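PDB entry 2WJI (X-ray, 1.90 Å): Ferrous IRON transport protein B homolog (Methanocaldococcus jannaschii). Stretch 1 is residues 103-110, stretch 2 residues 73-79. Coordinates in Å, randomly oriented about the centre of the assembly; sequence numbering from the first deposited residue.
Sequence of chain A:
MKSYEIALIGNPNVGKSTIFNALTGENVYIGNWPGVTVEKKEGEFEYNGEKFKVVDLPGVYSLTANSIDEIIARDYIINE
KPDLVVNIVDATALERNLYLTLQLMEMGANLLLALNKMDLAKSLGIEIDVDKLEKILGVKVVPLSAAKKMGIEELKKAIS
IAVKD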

ATOM      1  N   GLN A 103      -5.496  -3.132  12.624  1.00 36.23           N
ATOM      2  CA  GLN A 103      -6.443  -4.184  12.272  1.00 35.26           C
ATOM      3  C   GLN A 103      -5.846  -5.176  11.267  1.00 32.74           C
ATOM      4  O   GLN A 103      -6.120  -6.378  11.333  1.00 33.49           O
ATOM      5  CB  GLN A 103      -7.748  -3.579  11.747  1.00 37.00           C
ATOM      6  CG  GLN A 103      -8.458  -2.682  12.770  1.00 42.23           C
ATOM      7  CD  GLN A 103      -9.759  -2.101  12.253  1.00 47.88           C
ATOM      8  OE1 GLN A 103     -10.278  -2.526  11.223  1.00 48.82           O
ATOM      9  NE2 GLN A 103     -10.296  -1.122  12.972  1.00 56.33           N
ATOM     10  N   LEU A 104      -5.021  -4.677  10.346  1.00 28.83           N
ATOM     11  CA  LEU A 104      -4.356  -5.547   9.375  1.00 33.12           C
ATOM     12  C   LEU A 104      -3.368  -6.489  10.053  1.00 36.28           C
ATOM     13  O   LEU A 104      -3.294  -7.673   9.717  1.00 42.98           O
ATOM     14  CB  LEU A 104      -3.651  -4.723   8.292  1.00 27.35           C
ATOM     15  CG  LEU A 104      -4.592  -3.902   7.407  1.00 30.13           C
ATOM     16  CD1 LEU A 104      -3.806  -2.951   6.501  1.00 28.25           C
ATOM     17  CD2 LEU A 104      -5.459  -4.837   6.582  1.00 38.62           C
ATOM     18  N   MET A 105      -2.611  -5.962  11.009  1.00 32.69           N
ATOM     19  CA  MET A 105      -1.701  -6.787  11.789  1.00 35.15           C
ATOM     20  C   MET A 105      -2.484  -7.845  12.558  1.00 44.97           C
ATOM     21  O   MET A 105      -2.100  -9.017  12.602  1.00 40.20           O
ATOM     22  CB  MET A 105      -0.905  -5.927  12.767  1.00 38.29           C
ATOM     23  CG  MET A 105       0.011  -4.925  12.107  1.00 40.35           C
ATOM     24  SD  MET A 105       0.703  -3.765  13.300  1.00 56.51           S
ATOM     25  CE  MET A 105       1.941  -2.944  12.309  1.00 50.02           C
ATOM     26  N   GLU A 106      -3.594  -7.424  13.156  1.00 49.32           N
ATOM     27  CA  GLU A 106      -4.397  -8.317  13.980  1.00 54.19           C
ATOM     28  C   GLU A 106      -4.899  -9.533  13.211  1.00 53.37           C
ATOM     29  O   GLU A 106      -4.967 -10.633  13.758  1.00 50.75           O
ATOM     30  CB  GLU A 106      -5.570  -7.562  14.613  1.00 58.76           C
ATOM     31  CG  GLU A 106      -6.413  -8.409  15.545  1.00 68.08           C
ATOM     32  CD  GLU A 106      -7.132  -7.584  16.589  1.00 77.41           C
ATOM     33  OE1 GLU A 106      -8.059  -8.118  17.236  1.00 83.93           O
ATOM     34  OE2 GLU A 106      -6.769  -6.400  16.767  1.00 78.12           O
ATOM     35  N   MET A 107      -5.243  -9.344  11.941  1.00 51.69           N
ATOM     36  CA  MET A 107      -5.803 -10.444  11.163  1.00 55.01           C
ATOM     37  C   MET A 107      -4.739 -11.334  10.523  1.00 53.20           C
ATOM     38  O   MET A 107      -5.061 -12.254   9.770  1.00 51.45           O
ATOM     39  CB  MET A 107      -6.807  -9.934  10.126  1.00 57.17           C
ATOM     40  CG  MET A 107      -6.271  -8.907   9.161  1.00 55.48           C
ATOM     41  SD  MET A 107      -7.629  -8.086   8.302  1.00 63.28           S
ATOM     42  CE  MET A 107      -8.396  -9.462   7.459  1.00 85.36           C
ATOM     43  N   GLY A 108      -3.476 -11.061  10.837  1.00 47.78           N
ATOM     44  CA  GLY A 108      -2.383 -11.913  10.404  1.00 45.35           C
ATOM     45  C   GLY A 108      -1.901 -11.672   8.986  1.00 43.39           C
ATOM     46  O   GLY A 108      -1.228 -12.514   8.407  1.00 39.85           O
ATOM     47  N   ALA A 109      -2.239 -10.521   8.420  1.00 44.72           N
ATOM     48  CA  ALA A 109      -1.832 -10.222   7.056  1.00 42.63           C
ATOM     49  C   ALA A 109      -0.319 -10.053   6.976  1.00 36.82           C
ATOM     50  O   ALA A 109       0.288  -9.468   7.870  1.00 37.77           O
ATOM     51  CB  ALA A 109      -2.537  -8.970   6.555  1.00 47.59           C
ATOM     52  N   ASN A 110       0.285 -10.604   5.923  1.00 34.48           N
ATOM     53  CA  ASN A 110       1.682 -10.325   5.600  1.00 32.36           C
ATOM     54  C   ASN A 110       1.778  -8.894   5.096  1.00 31.76           C
ATOM     55  O   ASN A 110       1.318  -8.583   3.999  1.00 31.88           O
ATOM     56  CB  ASN A 110       2.194 -11.283   4.525  1.00 28.44           C
ATOM     57  CG  ASN A 110       3.699 -11.192   4.337  1.00 34.22           C
ATOM     58  OD1 ASN A 110       4.421 -10.770   5.241  1.00 40.96           O
ATOM     59  ND2 ASN A 110       4.179 -11.597   3.167  1.00 29.74           N
TER
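Stretch 2, residues 73-79: ARDYIIN

The most unusual feature of this contact is how much of it depends on one methyl group. The CE of Met-107, at the tip of a flexible thioether side chain, lies 3.5 Å from CG2 of Ile-77 and also 3.5 Å from CD1 of Ile-78, so that a single carbon touches two consecutive residues of the neighbouring helix. The example illustrates a general principle: where a helix ends, the residues of its last turn and of the loop that follows can still pack against a second helix, and a long unbranched side chain can reach across the gap.

Stretch 1 runs out of a helix. Residues 103-106 are helical, and N of Met-107 still bonds to O of Gln-103 at 3.2 Å; Gly-108 is the first residue to leave helical phi/psi, with a positive phi (82°) that favours glycine. It closes a Schellman motif: its N donates to O of Met-105 at 3.0 Å, while N of Ala-109 reaches back to O of Leu-104 in a weak bond of 3.3 Å. Beyond the turn, Ala-109 and Asn-110 are extended. Stretch 2, by contrast, is helical throughout, within a helix that extends past it at both ends, with a wider pi-type turn at 76-79. Bonds from N of Ile-77 to O of Ala-73 (3.3 Å) and from N of Ile-78 to O of Arg-74 (3.1 Å) hold the two isoleucines on the helix.

The backbones stay well apart. CA of Ala-109 is 7.4 Å from CA of Ile-77, and CA of Met-107 is 8.1 Å from CA of Ile-78, so side chains must fill the space between. The two helices run in broadly the same direction; the nearest CA pairs nevertheless come in reversed order, Ala-109 with Ile-77 and Met-107 with Ile-78, because the chain has turned at Gly-108 before it reaches Ala-109.

Ile-77 is the hub of stretch 2. Its CA-to-CB bond points toward stretch 1, and its m,t rotamer extends CD1 to within 3.5 Å of CD2 of Leu-104, while CG2 meets Met-107 and, more loosely, CB of Ala-109 at 4.4 Å. The helix end and the loop beyond the glycine thus converge on one isoleucine. Leu-104 and Ile-78 both start sideways, yet their ends come nearer. Met-107 begins toward stretch 2 and, with chi1 p, chi2 t and chi3 m, brings CE to 4.4 Å from O of Arg-74 as well.

No hydrogen bond crosses between the stretches. The 229 Å² buried, summed over both sides, comes mainly from Met-107 and Ile-77, and the fit rests on apolar packing.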

ATOM      1  N   ALA A  73     -13.134  -5.014   1.181  1.00 39.42           N
ATOM      2  CA  ALA A  73     -11.726  -5.061   1.561  1.00 35.74           C
ATOM      3  C   ALA A  73     -11.425  -6.242   2.481  1.00 35.45           C
ATOM      4  O   ALA A  73     -10.471  -6.992   2.261  1.00 34.73           O
ATOM      5  CB  ALA A  73     -11.308  -3.748   2.228  1.00 32.25           C
ATOM      6  N   ARG A  74     -12.240  -6.399   3.516  1.00 36.50           N
ATOM      7  CA  ARG A  74     -12.025  -7.459   4.496  1.00 40.74           C
ATOM      8  C   ARG A  74     -12.156  -8.861   3.905  1.00 41.07           C
ATOM      9  O   ARG A  74     -11.347  -9.738   4.209  1.00 40.22           O
ATOM     10  CB  ARG A  74     -12.964  -7.293   5.692  1.00 45.89           C
ATOM     11  CG  ARG A  74     -13.204  -8.574   6.466  1.00 56.00           C
ATOM     12  CD  ARG A  74     -13.253  -8.312   7.956  1.00 64.79           C
ATOM     13  NE  ARG A  74     -13.811  -9.444   8.683  1.00 73.56           N
ATOM     14  CZ  ARG A  74     -13.331  -9.902   9.835  1.00 78.67           C
ATOM     15  NH1 ARG A  74     -12.264  -9.331  10.380  1.00 79.67           N
ATOM     16  NH2 ARG A  74     -13.907 -10.939  10.430  1.00 78.05           N
ATOM     17  N   ASP A  75     -13.174  -9.069   3.074  1.00 38.01           N
ATOM     18  CA  ASP A  75     -13.380 -10.362   2.421  1.00 39.00           C
ATOM     19  C   ASP A  75     -12.204 -10.729   1.522  1.00 37.19           C
ATOM     20  O   ASP A  75     -11.825 -11.905   1.427  1.00 34.19           O
ATOM     21  CB  ASP A  75     -14.670 -10.361   1.599  1.00 48.28           C
ATOM     22  CG  ASP A  75     -15.923 -10.389   2.466  1.00 61.10           C
ATOM     23  OD1 ASP A  75     -17.035 -10.295   1.899  1.00 62.94           O
ATOM     24  OD2 ASP A  75     -15.800 -10.503   3.708  1.00 63.28           O
ATOM     25  N   TYR A  76     -11.622  -9.733   0.858  1.00 33.04           N
ATOM     26  CA  TYR A  76     -10.497 -10.016  -0.027  1.00 32.50           C
ATOM     27  C   TYR A  76      -9.295 -10.538   0.754  1.00 29.69           C
ATOM     28  O   TYR A  76      -8.704 -11.558   0.400  1.00 31.51           O
ATOM     29  CB  TYR A  76     -10.100  -8.794  -0.857  1.00 33.75           C
ATOM     30  CG  TYR A  76      -8.984  -9.116  -1.822  1.00 32.08           C
ATOM     31  CD1 TYR A  76      -9.254  -9.655  -3.073  1.00 33.50           C
ATOM     32  CD2 TYR A  76      -7.653  -8.914  -1.468  1.00 34.58           C
ATOM     33  CE1 TYR A  76      -8.227  -9.967  -3.951  1.00 37.80           C
ATOM     34  CE2 TYR A  76      -6.636  -9.218  -2.333  1.00 40.17           C
ATOM     35  CZ  TYR A  76      -6.922  -9.747  -3.573  1.00 43.02           C
ATOM     36  OH  TYR A  76      -5.886 -10.053  -4.433  1.00 50.04           O
ATOM     37  N   ILE A  77      -8.936  -9.847   1.827  1.00 29.68           N
ATOM     38  CA  ILE A  77      -7.768 -10.247   2.601  1.00 36.84           C
ATOM     39  C   ILE A  77      -7.937 -11.635   3.228  1.00 38.63           C
ATOM     40  O   ILE A  77      -7.021 -12.456   3.192  1.00 39.19           O
ATOM     41  CB  ILE A  77      -7.419  -9.200   3.671  1.00 40.37           C
ATOM     42  CG1 ILE A  77      -6.924  -7.918   2.996  1.00 38.41           C
ATOM     43  CG2 ILE A  77      -6.357  -9.732   4.616  1.00 39.91           C
ATOM     44  CD1 ILE A  77      -6.739  -6.771   3.940  1.00 39.24           C
ATOM     45  N   ILE A  78      -9.119 -11.890   3.780  1.00 37.28           N
ATOM     46  CA  ILE A  78      -9.425 -13.158   4.449  1.00 42.39           C
ATOM     47  C   ILE A  78      -9.557 -14.344   3.500  1.00 40.21           C
ATOM     48  O   ILE A  78      -9.006 -15.418   3.742  1.00 42.96           O
ATOM     49  CB  ILE A  78     -10.741 -13.051   5.257  1.00 49.44           C
ATOM     50  CG1 ILE A  78     -10.527 -12.217   6.519  1.00 52.66           C
ATOM     51  CG2 ILE A  78     -11.257 -14.434   5.618  1.00 57.38           C
ATOM     52  CD1 ILE A  78      -9.502 -12.802   7.468  1.00 55.64           C
ATOM     53  N   ASN A  79     -10.313 -14.159   2.427  1.00 41.25           N
ATOM     54  CA  ASN A  79     -10.620 -15.262   1.526  1.00 38.73           C
ATOM     55  C   ASN A  79      -9.637 -15.399   0.368  1.00 39.95           C
ATOM     56  O   ASN A  79      -9.326 -16.506  -0.056  1.00 43.68           O
ATOM     57  CB  ASN A  79     -12.045 -15.114   1.001  1.00 39.75           C
ATOM     58  CG  ASN A  79     -13.065 -15.074   2.122  1.00 47.20           C
ATOM     59  OD1 ASN A  79     -12.923 -15.779   3.122  1.00 51.64           O
ATOM     60  ND2 ASN A  79     -14.089 -14.235   1.972  1.00 43.56           N
TER